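Local coordinates for 4-amino-4-deoxychorismate lyase (Legionella pneumophila, PDB 3LUL), which belongs to the class IV aminotransferase family, two-domain proteins of mixed alpha/beta fold, and carries pyridoxal 5'-phosphate covalently attached to its chain, at residues R123-N128 with I156-D161; S116-P121 with G241-L246; T175-L180 with L235-Q240; N128-K133 with T168-T173; Y189-E194 with I220-K225. One frame throughout, in Å; residues are numbered along the deposited sequence.

Contact 1 (R123-N128 with I156-D161)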
# COMPACT_ATOMS: atom_id res chain seq x y z
N ARG B 123 13.51 16.10 13.36
CA ARG B 123 12.45 16.13 14.36
C ARG B 123 11.38 15.08 14.00
O ARG B 123 10.87 15.05 12.87
CB ARG B 123 11.82 17.52 14.44
CG ARG B 123 12.73 18.61 15.01
CD ARG B 123 11.91 19.82 15.43
NE ARG B 123 12.69 20.89 16.05
CZ ARG B 123 12.95 20.96 17.36
NH1 ARG B 123 12.54 20.00 18.17
NH2 ARG B 123 13.64 21.98 17.84
N LEU B 124 11.06 14.22 14.97
CA LEU B 124 10.09 13.12 14.80
C LEU B 124 8.83 13.33 15.62
O LEU B 124 8.89 13.95 16.68
CB LEU B 124 10.71 11.80 15.24
CG LEU B 124 11.97 11.36 14.51
CD1 LEU B 124 12.48 10.02 15.05
CD2 LEU B 124 11.71 11.25 13.00
N ILE B 125 7.71 12.81 15.11
CA ILE B 125 6.49 12.66 15.88
C ILE B 125 6.06 11.21 15.85
O ILE B 125 6.34 10.49 14.88
CB ILE B 125 5.32 13.60 15.43
CG1 ILE B 125 5.03 13.51 13.94
CG2 ILE B 125 5.58 15.09 15.89
CD1 ILE B 125 3.61 13.14 13.57
N SER B 126 5.41 10.75 16.91
CA SER B 126 4.94 9.37 16.98
C SER B 126 3.58 9.31 16.29
O SER B 126 2.73 10.13 16.56
CB SER B 126 4.74 8.96 18.44
OG SER B 126 5.95 8.90 19.15
N ILE B 127 3.35 8.29 15.48
CA ILE B 127 2.07 8.09 14.83
C ILE B 127 1.12 7.32 15.77
O ILE B 127 1.54 6.41 16.48
CB ILE B 127 2.33 7.35 13.50
CG1 ILE B 127 3.02 8.31 12.49
CG2 ILE B 127 1.07 6.73 12.94
CD1 ILE B 127 2.17 9.42 11.91
N ASN B 128 -0.16 7.67 15.72
CA ASN B 128 -1.16 7.12 16.66
C ASN B 128 -1.67 5.73 16.25
O ASN B 128 -2.00 4.91 17.09
CB ASN B 128 -2.36 8.07 16.84
CG ASN B 128 -3.16 8.27 15.58
OD1 ASN B 128 -2.61 8.65 14.54
ND2 ASN B 128 -4.46 8.01 15.67
N ILE B 156 5.05 16.87 8.99
CA ILE B 156 5.30 18.18 8.39
C ILE B 156 4.25 19.23 8.82
O ILE B 156 4.62 20.38 9.13
CB ILE B 156 5.38 18.06 6.86
CG1 ILE B 156 6.71 17.39 6.46
CG2 ILE B 156 5.16 19.42 6.17
CD1 ILE B 156 6.74 16.90 5.05
N ALA B 157 2.97 18.83 8.89
CA ALA B 157 1.90 19.75 9.32
C ALA B 157 2.09 20.27 10.74
O ALA B 157 1.67 21.40 11.03
CB ALA B 157 0.51 19.10 9.21
N VAL B 158 2.69 19.45 11.61
CA VAL B 158 2.87 19.85 13.04
C VAL B 158 4.26 20.35 13.41
O VAL B 158 4.58 20.39 14.61
CB VAL B 158 2.48 18.73 14.04
CG1 VAL B 158 1.07 18.32 13.83
CG2 VAL B 158 3.43 17.54 13.95
N GLY B 159 5.06 20.74 12.42
CA GLY B 159 6.41 21.29 12.65
C GLY B 159 7.58 20.31 12.66
O GLY B 159 8.73 20.71 12.86
N ALA B 160 7.29 19.02 12.45
CA ALA B 160 8.32 17.97 12.50
C ALA B 160 8.81 17.62 11.10
O ALA B 160 8.34 18.19 10.12
CB ALA B 160 7.77 16.75 13.18
N ASP B 161 9.72 16.67 11.01
CA ASP B 161 10.30 16.25 9.74
C ASP B 161 9.83 14.87 9.26
O ASP B 161 9.73 14.64 8.06
CB ASP B 161 11.82 16.24 9.84
CG ASP B 161 12.36 17.62 10.21
OD1 ASP B 161 12.04 18.58 9.48
OD2 ASP B 161 13.03 17.74 11.24

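Contact 2 (S116-P121 with G241-L246). With PO4 (phosphate ion), chain G.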
# COMPACT_ATOMS: atom_id res chain seq x y z
N SER B 116 20.83 16.01 -2.24
CA SER B 116 21.71 16.51 -1.18
C SER B 116 21.54 15.70 0.11
O SER B 116 20.42 15.44 0.53
CB SER B 116 21.41 17.99 -0.86
OG SER B 116 21.78 18.87 -1.92
N ILE B 117 22.65 15.32 0.73
CA ILE B 117 22.62 14.73 2.06
C ILE B 117 22.24 15.82 3.07
O ILE B 117 22.87 16.85 3.13
CB ILE B 117 23.93 13.99 2.41
CG1 ILE B 117 24.02 12.70 1.57
CG2 ILE B 117 23.97 13.60 3.90
CD1 ILE B 117 25.40 12.04 1.55
N GLN B 118 21.16 15.59 3.80
CA GLN B 118 20.65 16.52 4.81
C GLN B 118 21.42 16.32 6.12
O GLN B 118 21.45 15.22 6.65
CB GLN B 118 19.17 16.26 5.02
CG GLN B 118 18.31 16.59 3.79
CD GLN B 118 17.39 15.44 3.37
OE1 GLN B 118 16.81 14.73 4.21
NE2 GLN B 118 17.24 15.25 2.06
N LYS B 119 22.04 17.37 6.64
CA LYS B 119 22.88 17.23 7.87
C LYS B 119 22.29 17.86 9.15
O LYS B 119 22.77 17.56 10.26
CB LYS B 119 24.35 17.60 7.64
CG LYS B 119 24.64 18.82 6.74
CD LYS B 119 26.04 18.71 6.13
CE LYS B 119 26.63 20.08 5.77
NZ LYS B 119 25.71 20.90 4.92
N HIS B 120 21.26 18.69 9.01
CA HIS B 120 20.46 19.16 10.15
C HIS B 120 19.77 17.97 10.87
O HIS B 120 19.26 17.05 10.22
CB HIS B 120 19.46 20.27 9.74
CG HIS B 120 18.43 19.86 8.72
ND1 HIS B 120 17.08 19.88 8.99
CD2 HIS B 120 18.55 19.47 7.42
CE1 HIS B 120 16.41 19.50 7.92
NE2 HIS B 120 17.27 19.24 6.95
N PRO B 121 19.78 17.96 12.23
CA PRO B 121 19.12 16.83 12.89
C PRO B 121 17.61 16.83 12.71
O PRO B 121 17.02 17.89 12.54
CB PRO B 121 19.46 17.02 14.36
CG PRO B 121 20.69 17.84 14.33
CD PRO B 121 20.50 18.78 13.21
N GLY B 241 22.55 7.62 4.97
CA GLY B 241 23.42 7.05 5.98
C GLY B 241 22.80 7.31 7.33
O GLY B 241 21.60 7.09 7.53
N ILE B 242 23.60 7.79 8.26
CA ILE B 242 23.14 8.06 9.60
C ILE B 242 22.63 9.50 9.66
O ILE B 242 23.33 10.44 9.22
CB ILE B 242 24.28 7.83 10.63
CG1 ILE B 242 24.54 6.34 10.79
CG2 ILE B 242 23.93 8.48 11.98
CD1 ILE B 242 25.72 5.98 11.68
N ARG B 243 21.43 9.66 10.22
CA ARG B 243 20.80 10.96 10.41
C ARG B 243 20.52 11.10 11.90
O ARG B 243 19.91 10.23 12.53
CB ARG B 243 19.52 11.05 9.60
CG ARG B 243 18.79 12.41 9.62
CD ARG B 243 19.23 13.34 8.46
NE ARG B 243 18.68 14.71 8.62
CZ ARG B 243 17.60 15.20 8.00
NH1 ARG B 243 16.88 14.45 7.17
NH2 ARG B 243 17.20 16.45 8.25
N ARG B 244 21.00 12.21 12.48
CA ARG B 244 20.85 12.44 13.90
C ARG B 244 19.44 12.90 14.18
O ARG B 244 18.84 13.58 13.35
CB ARG B 244 21.86 13.50 14.38
CG ARG B 244 23.31 13.09 14.21
CD ARG B 244 24.24 14.28 14.38
NE ARG B 244 25.60 13.97 13.92
CZ ARG B 244 26.61 13.49 14.66
NH1 ARG B 244 26.47 13.24 15.96
NH2 ARG B 244 27.79 13.26 14.10
N VAL B 245 18.92 12.51 15.34
CA VAL B 245 17.56 12.87 15.78
C VAL B 245 17.63 13.90 16.91
O VAL B 245 18.25 13.68 17.93
CB VAL B 245 16.76 11.63 16.20
CG1 VAL B 245 15.37 12.02 16.82
CG2 VAL B 245 16.57 10.67 15.02
N LEU B 246 16.99 15.05 16.67
CA LEU B 246 16.92 16.14 17.63
C LEU B 246 15.82 15.92 18.64
O LEU B 246 15.98 16.26 19.81
CB LEU B 246 16.73 17.49 16.92
CG LEU B 246 16.57 18.75 17.81
CD1 LEU B 246 17.74 18.95 18.76
CD2 LEU B 246 16.38 19.99 16.94
P PO4 G . 18.69 18.88 -3.62
O1 PO4 G . 18.84 18.01 -4.85
O2 PO4 G . 19.91 19.75 -3.44
O3 PO4 G . 17.50 19.78 -3.73
O4 PO4 G . 18.53 17.92 -2.46

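Contact 3 (T175-L180 with L235-Q240)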
# COMPACT_ATOMS: atom_id res chain seq x y z
N THR B 175 10.84 4.60 10.98
CA THR B 175 10.16 5.76 10.42
C THR B 175 9.56 5.48 9.02
O THR B 175 9.43 4.33 8.60
CB THR B 175 11.11 7.01 10.36
OG1 THR B 175 12.08 6.85 9.32
CG2 THR B 175 11.78 7.26 11.75
N THR B 176 9.20 6.54 8.32
CA THR B 176 8.72 6.43 6.92
C THR B 176 9.78 5.98 5.92
O THR B 176 9.46 5.56 4.81
CB THR B 176 8.16 7.74 6.40
OG1 THR B 176 9.20 8.73 6.28
CG2 THR B 176 7.03 8.26 7.32
N CYS B 177 11.06 6.11 6.29
CA CYS B 177 12.14 5.83 5.35
C CYS B 177 13.44 5.34 5.96
O CYS B 177 14.45 5.25 5.25
CB CYS B 177 12.40 7.13 4.56
SG CYS B 177 13.11 8.44 5.58
N ALA B 178 13.44 4.97 7.23
CA ALA B 178 14.68 4.70 7.93
C ALA B 178 14.46 3.84 9.16
O ALA B 178 13.37 3.85 9.77
CB ALA B 178 15.38 6.03 8.28
N ASN B 179 15.49 3.05 9.49
CA ASN B 179 15.53 2.30 10.72
C ASN B 179 15.98 3.22 11.85
O ASN B 179 16.63 4.25 11.61
CB ASN B 179 16.47 1.09 10.60
CG ASN B 179 15.93 0.01 9.64
OD1 ASN B 179 16.50 -0.25 8.60
ND2 ASN B 179 14.79 -0.59 10.00
N LEU B 180 15.63 2.83 13.07
CA LEU B 180 15.98 3.59 14.28
C LEU B 180 16.93 2.86 15.18
O LEU B 180 16.80 1.67 15.43
CB LEU B 180 14.72 3.91 15.09
CG LEU B 180 14.94 4.80 16.32
CD1 LEU B 180 13.77 5.78 16.53
CD2 LEU B 180 15.09 3.98 17.56
N LEU B 235 18.88 7.65 12.93
CA LEU B 235 18.22 6.84 11.89
C LEU B 235 19.20 6.42 10.82
O LEU B 235 20.21 7.06 10.63
CB LEU B 235 17.14 7.67 11.23
CG LEU B 235 16.15 8.36 12.17
CD1 LEU B 235 15.22 9.29 11.35
CD2 LEU B 235 15.35 7.34 12.96
N THR B 236 18.87 5.36 10.09
CA THR B 236 19.75 4.85 9.06
C THR B 236 18.96 4.52 7.80
O THR B 236 17.86 3.96 7.87
CB THR B 236 20.53 3.56 9.53
OG1 THR B 236 19.60 2.48 9.77
CG2 THR B 236 21.35 3.79 10.83
N ASN B 237 19.54 4.86 6.66
CA ASN B 237 19.11 4.35 5.37
C ASN B 237 20.21 4.53 4.32
O ASN B 237 21.25 5.13 4.61
CB ASN B 237 17.77 4.95 4.92
CG ASN B 237 17.82 6.44 4.61
OD1 ASN B 237 18.88 7.00 4.31
ND2 ASN B 237 16.66 7.09 4.64
N SER B 238 20.01 3.96 3.14
CA SER B 238 21.10 3.87 2.15
C SER B 238 21.42 5.22 1.59
O SER B 238 22.57 5.49 1.34
CB SER B 238 20.71 2.95 0.97
OG SER B 238 20.72 1.62 1.36
N LEU B 239 20.41 6.06 1.38
CA LEU B 239 20.66 7.36 0.76
C LEU B 239 21.26 8.38 1.70
O LEU B 239 22.13 9.17 1.29
CB LEU B 239 19.42 7.96 0.10
CG LEU B 239 18.84 7.18 -1.06
CD1 LEU B 239 17.54 7.87 -1.54
CD2 LEU B 239 19.84 7.02 -2.17
N GLN B 240 20.82 8.39 2.95
CA GLN B 240 21.26 9.42 3.89
C GLN B 240 22.32 8.94 4.87
O GLN B 240 22.96 9.76 5.49
CB GLN B 240 20.04 10.03 4.63
CG GLN B 240 19.12 10.90 3.73
CD GLN B 240 19.74 12.25 3.31
OE1 GLN B 240 20.57 12.85 4.05
NE2 GLN B 240 19.35 12.74 2.12
O HOH W 1 18.82 0.75 7.48

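Contact 4 (N128-K133 with T168-T173)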
# COMPACT_ATOMS: atom_id res chain seq x y z
N ASN B 128 -0.16 7.67 15.72
CA ASN B 128 -1.16 7.12 16.66
C ASN B 128 -1.67 5.73 16.25
O ASN B 128 -2.00 4.91 17.09
CB ASN B 128 -2.36 8.07 16.84
CG ASN B 128 -3.16 8.27 15.58
OD1 ASN B 128 -2.61 8.65 14.54
ND2 ASN B 128 -4.46 8.01 15.67
N TRP B 129 -1.78 5.48 14.96
CA TRP B 129 -2.20 4.14 14.54
C TRP B 129 -1.02 3.15 14.65
O TRP B 129 0.17 3.53 14.48
CB TRP B 129 -2.84 4.17 13.16
CG TRP B 129 -1.92 4.43 12.00
CD1 TRP B 129 -1.13 3.52 11.36
CD2 TRP B 129 -1.75 5.66 11.29
NE1 TRP B 129 -0.46 4.12 10.34
CE2 TRP B 129 -0.85 5.43 10.26
CE3 TRP B 129 -2.29 6.95 11.44
CZ2 TRP B 129 -0.44 6.45 9.37
CZ3 TRP B 129 -1.87 7.96 10.52
CH2 TRP B 129 -0.96 7.69 9.53
N LEU B 130 -1.35 1.89 14.98
CA LEU B 130 -0.36 0.83 15.21
C LEU B 130 -0.32 -0.19 14.08
O LEU B 130 -1.32 -0.40 13.40
CB LEU B 130 -0.62 0.16 16.54
CG LEU B 130 -0.71 1.11 17.77
CD1 LEU B 130 -1.02 0.29 19.07
CD2 LEU B 130 0.52 1.97 17.99
N ARG B 131 0.82 -0.86 13.93
CA ARG B 131 1.03 -1.92 12.94
C ARG B 131 1.13 -3.27 13.61
O ARG B 131 1.79 -3.43 14.62
CB ARG B 131 2.32 -1.68 12.14
CG ARG B 131 2.29 -0.45 11.31
CD ARG B 131 3.67 -0.07 10.71
NE ARG B 131 3.48 1.02 9.76
CZ ARG B 131 4.49 1.55 9.06
NH1 ARG B 131 5.72 1.10 9.23
NH2 ARG B 131 4.25 2.52 8.19
N ASP B 132 0.48 -4.27 13.03
CA ASP B 132 0.66 -5.66 13.47
C ASP B 132 2.00 -6.14 12.93
O ASP B 132 2.23 -6.15 11.73
CB ASP B 132 -0.46 -6.56 12.95
CG ASP B 132 -0.54 -7.89 13.67
OD1 ASP B 132 0.50 -8.36 14.16
OD2 ASP B 132 -1.64 -8.47 13.74
N LYS B 133 2.88 -6.58 13.82
CA LYS B 133 4.16 -7.13 13.39
C LYS B 133 4.00 -8.36 12.46
O LYS B 133 4.92 -8.71 11.70
CB LYS B 133 4.99 -7.51 14.65
CG LYS B 133 4.50 -8.75 15.36
CD LYS B 133 5.30 -9.01 16.65
CE LYS B 133 4.97 -10.37 17.23
NZ LYS B 133 5.33 -10.41 18.67
N THR B 168 1.56 -3.11 17.47
CA THR B 168 0.43 -3.31 18.38
C THR B 168 0.83 -3.86 19.76
O THR B 168 -0.01 -3.95 20.66
CB THR B 168 -0.68 -4.20 17.71
OG1 THR B 168 -0.11 -5.46 17.35
CG2 THR B 168 -1.27 -3.51 16.46
N GLU B 169 2.12 -4.14 19.96
CA GLU B 169 2.67 -4.44 21.28
C GLU B 169 3.33 -3.19 21.89
O GLU B 169 4.01 -3.30 22.88
CB GLU B 169 3.68 -5.60 21.18
CG GLU B 169 3.02 -6.92 20.71
CD GLU B 169 4.02 -8.00 20.31
OE1 GLU B 169 5.24 -7.73 20.25
OE2 GLU B 169 3.59 -9.15 20.04
N ASN B 170 3.07 -2.02 21.29
CA ASN B 170 3.64 -0.73 21.69
C ASN B 170 5.16 -0.69 21.66
O ASN B 170 5.78 0.03 22.44
CB ASN B 170 3.11 -0.29 23.04
CG ASN B 170 1.61 -0.22 23.04
OD1 ASN B 170 0.96 -0.97 23.74
ND2 ASN B 170 1.06 0.69 22.24
N HIS B 171 5.74 -1.41 20.72
CA HIS B 171 7.19 -1.36 20.51
C HIS B 171 7.48 -0.57 19.23
O HIS B 171 6.75 -0.67 18.24
CB HIS B 171 7.79 -2.75 20.45
CG HIS B 171 7.66 -3.52 21.73
ND1 HIS B 171 7.33 -4.86 21.76
CD2 HIS B 171 7.81 -3.14 23.02
CE1 HIS B 171 7.28 -5.27 23.01
NE2 HIS B 171 7.56 -4.25 23.80
N VAL B 172 8.53 0.25 19.29
CA VAL B 172 9.04 1.04 18.16
C VAL B 172 9.40 0.14 16.98
O VAL B 172 9.99 -0.92 17.18
CB VAL B 172 10.35 1.79 18.56
CG1 VAL B 172 10.80 2.73 17.43
CG2 VAL B 172 10.19 2.54 19.87
N THR B 173 9.09 0.55 15.77
CA THR B 173 9.54 -0.16 14.57
C THR B 173 10.56 0.72 13.80
O THR B 173 11.76 0.56 13.97
CB THR B 173 8.38 -0.67 13.69
OG1 THR B 173 7.55 0.42 13.20
CG2 THR B 173 7.56 -1.62 14.52
O HOH W 2 6.92 -0.97 10.84
O HOH W 3 2.49 -6.37 16.69

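Contact 5 (Y189-E194 with I220-K225)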
# COMPACT_ATOMS: atom_id res chain seq x y z
N TYR B 189 21.13 0.18 20.82
CA TYR B 189 19.91 -0.63 20.80
C TYR B 189 19.15 -0.34 19.48
O TYR B 189 19.19 0.78 18.96
CB TYR B 189 19.02 -0.29 21.99
CG TYR B 189 19.63 -0.56 23.34
CD1 TYR B 189 20.42 0.41 23.97
CD2 TYR B 189 19.45 -1.77 23.98
CE1 TYR B 189 21.02 0.16 25.24
CE2 TYR B 189 20.01 -2.02 25.23
CZ TYR B 189 20.80 -1.05 25.85
OH TYR B 189 21.33 -1.27 27.06
N THR B 190 18.49 -1.36 18.95
CA THR B 190 17.68 -1.20 17.75
C THR B 190 16.56 -2.25 17.74
O THR B 190 16.73 -3.33 18.30
CB THR B 190 18.56 -1.27 16.49
OG1 THR B 190 17.84 -0.73 15.39
CG2 THR B 190 19.03 -2.71 16.18
N PRO B 191 15.39 -1.91 17.20
CA PRO B 191 14.32 -2.91 17.18
C PRO B 191 14.73 -4.21 16.48
O PRO B 191 15.54 -4.19 15.53
CB PRO B 191 13.21 -2.18 16.42
CG PRO B 191 13.35 -0.79 16.90
CD PRO B 191 14.85 -0.57 16.89
N ARG B 192 14.18 -5.33 16.96
CA ARG B 192 14.38 -6.65 16.36
C ARG B 192 13.69 -6.74 15.01
O ARG B 192 12.67 -6.07 14.78
CB ARG B 192 13.75 -7.72 17.25
CG ARG B 192 14.33 -7.86 18.61
CD ARG B 192 13.60 -8.97 19.41
NE ARG B 192 12.14 -8.84 19.33
CZ ARG B 192 11.30 -9.86 19.24
NH1 ARG B 192 11.76 -11.10 19.21
NH2 ARG B 192 9.99 -9.64 19.16
N VAL B 193 14.21 -7.59 14.11
CA VAL B 193 13.53 -7.87 12.85
C VAL B 193 12.10 -8.35 13.15
O VAL B 193 11.18 -7.95 12.48
CB VAL B 193 14.28 -8.93 11.99
CG1 VAL B 193 13.56 -9.11 10.65
CG2 VAL B 193 15.70 -8.50 11.73
N GLU B 194 11.94 -9.14 14.20
CA GLU B 194 10.64 -9.69 14.60
C GLU B 194 9.62 -8.67 15.12
O GLU B 194 8.45 -9.00 15.26
CB GLU B 194 10.83 -10.77 15.66
CG GLU B 194 11.67 -11.96 15.22
CD GLU B 194 13.09 -11.98 15.78
OE1 GLU B 194 13.76 -10.93 15.85
OE2 GLU B 194 13.53 -13.08 16.15
N ILE B 220 16.60 -5.60 20.32
CA ILE B 220 15.55 -5.89 21.31
C ILE B 220 14.28 -5.06 21.05
O ILE B 220 14.30 -4.05 20.33
CB ILE B 220 16.01 -5.62 22.76
CG1 ILE B 220 16.30 -4.13 23.01
CG2 ILE B 220 17.22 -6.49 23.13
CD1 ILE B 220 16.57 -3.78 24.49
N SER B 221 13.19 -5.46 21.68
CA SER B 221 11.94 -4.72 21.57
C SER B 221 12.07 -3.51 22.48
O SER B 221 12.52 -3.65 23.64
CB SER B 221 10.75 -5.58 21.97
OG SER B 221 10.59 -6.66 21.05
N LEU B 222 11.72 -2.35 21.93
CA LEU B 222 11.94 -1.06 22.60
C LEU B 222 10.62 -0.33 22.77
O LEU B 222 9.88 -0.13 21.81
CB LEU B 222 12.89 -0.20 21.79
CG LEU B 222 14.34 -0.65 21.69
CD1 LEU B 222 15.03 -0.02 20.49
CD2 LEU B 222 15.07 -0.35 23.00
N THR B 223 10.32 0.08 24.00
CA THR B 223 9.12 0.88 24.28
C THR B 223 9.41 2.37 23.99
O THR B 223 10.58 2.77 23.80
CB THR B 223 8.72 0.74 25.75
OG1 THR B 223 9.82 1.18 26.54
CG2 THR B 223 8.43 -0.72 26.10
N LYS B 224 8.36 3.19 24.01
CA LYS B 224 8.51 4.64 23.80
C LYS B 224 9.36 5.25 24.93
O LYS B 224 10.17 6.15 24.70
CB LYS B 224 7.16 5.34 23.71
CG LYS B 224 7.26 6.81 23.31
CD LYS B 224 5.88 7.43 23.11
CE LYS B 224 6.01 8.87 22.64
NZ LYS B 224 4.81 9.69 22.95
N LYS B 225 9.17 4.71 26.13
CA LYS B 225 9.93 5.13 27.30
C LYS B 225 11.43 4.90 27.13
O LYS B 225 12.22 5.72 27.57
CB LYS B 225 9.42 4.43 28.56
CG LYS B 225 10.16 4.90 29.85
CD LYS B 225 9.61 4.27 31.12
CE LYS B 225 10.62 4.38 32.28
NZ LYS B 225 11.27 5.72 32.39

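Contact 1 (R123-N128 with I156-D161)
Ile125 lays its CG2 methyl on two small apolar groups of the opposite segment, CG2 of Val158 at 3.8 Å and CB of Ala160 at 3.9 Å. These come from the end of helix 146-157 in a beta-alpha-beta unit: the chain leaves strand 122-131, passes through the helix and enters strand 162-167, which runs parallel to the first. The branched isoleucine suits this spot because its CG2, anti to the carbonyl carbon, is left to meet the loop while CG1 occupies the crowded position between N and C. A Schellman motif closes the helix. Gly159 takes its C-prime place with phi at 91°, where a side chain would press on the preceding carbonyl oxygen; Ala160 N bonds to Ala155 O and, weakly, Gly159 N to Ile156 O. Beyond the turn, Ala160 is small enough to let its CB come within 3.5 Å of Arg123 O. The backbone of Arg123 is then gripped at both its polar atoms by a single residue: Asp161 N donates to Arg123 O at 2.7 Å, and Asp161 OD2 accepts Arg123 N, also at 2.7 Å. The carboxylate therefore serves the strand's N-H, not the arginine's charge; in the modelled conformer the guanidinium reaches Ser247 through NH1. Arg123 N meets Asp161 OD2 on its anti lone pair, with an angle of 161° at the hydrogen.

Contact 2 (S116-P121 with G241-L246)
The connection between the two domains of the class IV aminotransferase fold runs through residues 116-121, which leave strand 106-113 of the smaller sheet and lead to strand 122-131 of the larger one; it is held to residues 241-246 of strand 241-248 chiefly by Arg243. Its guanidinium grips one atom side-on: NE and NH2 each donate to His120 O at 2.9 Å, and the oxygen lies in the guanidinium plane. The NE bond arrives nearly along the C=O axis, whereas NH2 comes in tilted from the carbonyl plane. Such a fork is natural to arginine, with two N-H groups on the same edge. The chain reaches it by CG lying anti to the backbone N (chi1 -175°) and a bend at chi2 (91°). Gln118 CB rests 3.5 Å above the centre of one guanidinium face, and Arg243 NH2 stands 3.0 Å above the centre of one face of the modelled His120 ring, the two planes 60° apart. Farther along, Pro121 packs CB on CB of Leu246 at 3.8 Å, a rigid apolar residue where the loop meets the strand, and its CA approaches Arg244 O. Arg244 itself turns elsewhere, to a salt bridge with Asp261. At the far end a phosphate ion, probably from the crystallisation liquor, accepts from Ser116 N through O4 at 3.0 Å and from Ser116 OG through O2 at 2.6 Å.

Contact 3 (T175-L180 with L235-Q240)
Chi1 of 67° places Asn237 CG between its backbone N and carbonyl carbon, and chi2 of 23° turns the amide to serve both segments: ND2 donates to Cys177 O at 2.9 Å, while OD1 accepts Gln240 N in an Asx motif. The bond to Cys177 is fairly straight, 165° at the hydrogen, and its acceptor lies in the plane of the Asn237 amide, although the donor stands above the cysteine's carbonyl plane. This asparagine marks where an antiparallel strand pair of the larger sheet, 179-184 with 232-237, opens into loops. Asn179 and Thr236 form its hydrogen-bonded pair, Asn179 N to Thr236 O at 3.0 Å and Thr236 N to Asn179 O at 2.9 Å. Leu180 faces Leu235 in the next, non-hydrogen-bonded pair. Leu235 meets Thr175 tip to tip, CD2 to CG2 at 3.8 Å, and the small Ala178 lets its CB come equally close to Leu235 CB. Thr175 OG1 also accepts Cys177 N in an ST turn. Ser238 OG binds phosphate oxygen OP2 of the modified lysine, which places the loop at the cofactor. Asn179 ND2 donates to Leu198 O, and one water links Asn179 OD1 at 2.8 Å to Thr236 OG1 at 3.0 Å.

Contact 4 (N128-K133 with T168-T173)
Leu130 and Thr168 make the close side of this contact, CB of the leucine against CG2 of the threonine at 3.7 Å, whereas Lys133 and Glu169 meet across its more open side. On the close side the methyl of Thr168 turns to the leucine while Thr168 N donates to Arg131 O at 2.9 Å, from above the carbonyl plane and at a bent 132°. The leucine's CD1 reaches on to Asn170 ND2. Thr168 begins the turn between strands 162-167 and 172-175, where Asn170 adopts the positive phi (59°) that asparagine tolerates well; Asn167 OD1 accepts the N-H groups of Glu169 and His171. Apart from the open side, a water between two buried side chains takes N-H from Arg131 NH1 at 2.9 Å and the hydroxyl of Thr173 OG1 at 2.8 Å; Arg131 NE has its own salt bridge to Glu147. The more open side is held by one direct salt bridge and a water that joins Lys133 N to Thr168 OG1. Lys133, extended beyond CG, carries NZ to Glu169 OE2 on the syn side, modelled at 2.5 Å, shorter than usual, so its exact length is doubtful. The second subunit lies alongside: its Leu130 N bonds Asp132 OD2, and its Thr168 packs on Thr168. Neutral contacts and, beside them, one ion pair thus hold the turn together, the pair probably being weakened by water.

Contact 5 (Y189-E194 with I220-K225)
The Tyr189 ring is met obliquely, neither on a face nor at an edge, by Ile220 CD1, which comes to 3.5 Å from Tyr189 CD2; the ring also has a cation-pi partner in Arg226. The second flat group, the guanidinium of Arg192, has in the modelled conformer Glu194 CB 3.5 Å above one face, offset toward the rim, and Ser221 OG approaching obliquely. The contact lies where parallel strands 187-190 and 217-219 of the larger sheet run out, and a further backbone bond joins Ile220 N to Thr190 O at 3.0 Å. Pro191 follows at once. Lacking an N-H, it cannot donate in the ladder; it offers a CA-H to Ile220 O instead, at 3.3 Å and 162° at the hydrogen. Its ring also packs, CD on Leu222 CD1 at 3.6 Å, the two side chains crossing at about a right angle. The leucine fits here because its forked end serves two neighbours: CD1 takes the proline and CD2 lies 4.1 Å from Tyr189 CB. In Ile220, chi1 of 65° sets CG1 between N and C, and chi2 of 172° carries CD1 on to the tyrosine ring. Beside it, Arg192 CG lies against Ile220 CA, and the modelled chain then bends at chi3 to bring NE to Ser221 OG in a weak bond of 3.2 Å. Asp195 accepts from both Ser221 OG and Arg192 NH2. Its carboxylate would thus draw the serine hydroxyl and the arginine together, which may matter more to this polar corner than the weak bond between them.

All five contacts fall within the larger sheet of the protein and its borders. Contact 2 has the widest sequence span, enclosing the other four: its loop opens before strand 122-131 and its strand 241-248 follows the segments of the other four contacts. Contacts 1 and 4 cross in sequence and share strand 122-131, their centres 17 Å apart. Contacts 3 and 5 come later, contact 5 lying within the span of contact 3. Contacts 2 and 3 are the nearest pair, with centres 10 Å apart on neighbouring strands; contacts 4 and 5 follow at 11 Å, while contacts 2 and 4 lie 25 Å apart. Together they tie loops, helix end and strand edges into one domain, with contact 3 bonded to the cofactor through Ser238 and contacts 1 and 4 both touching the second subunit.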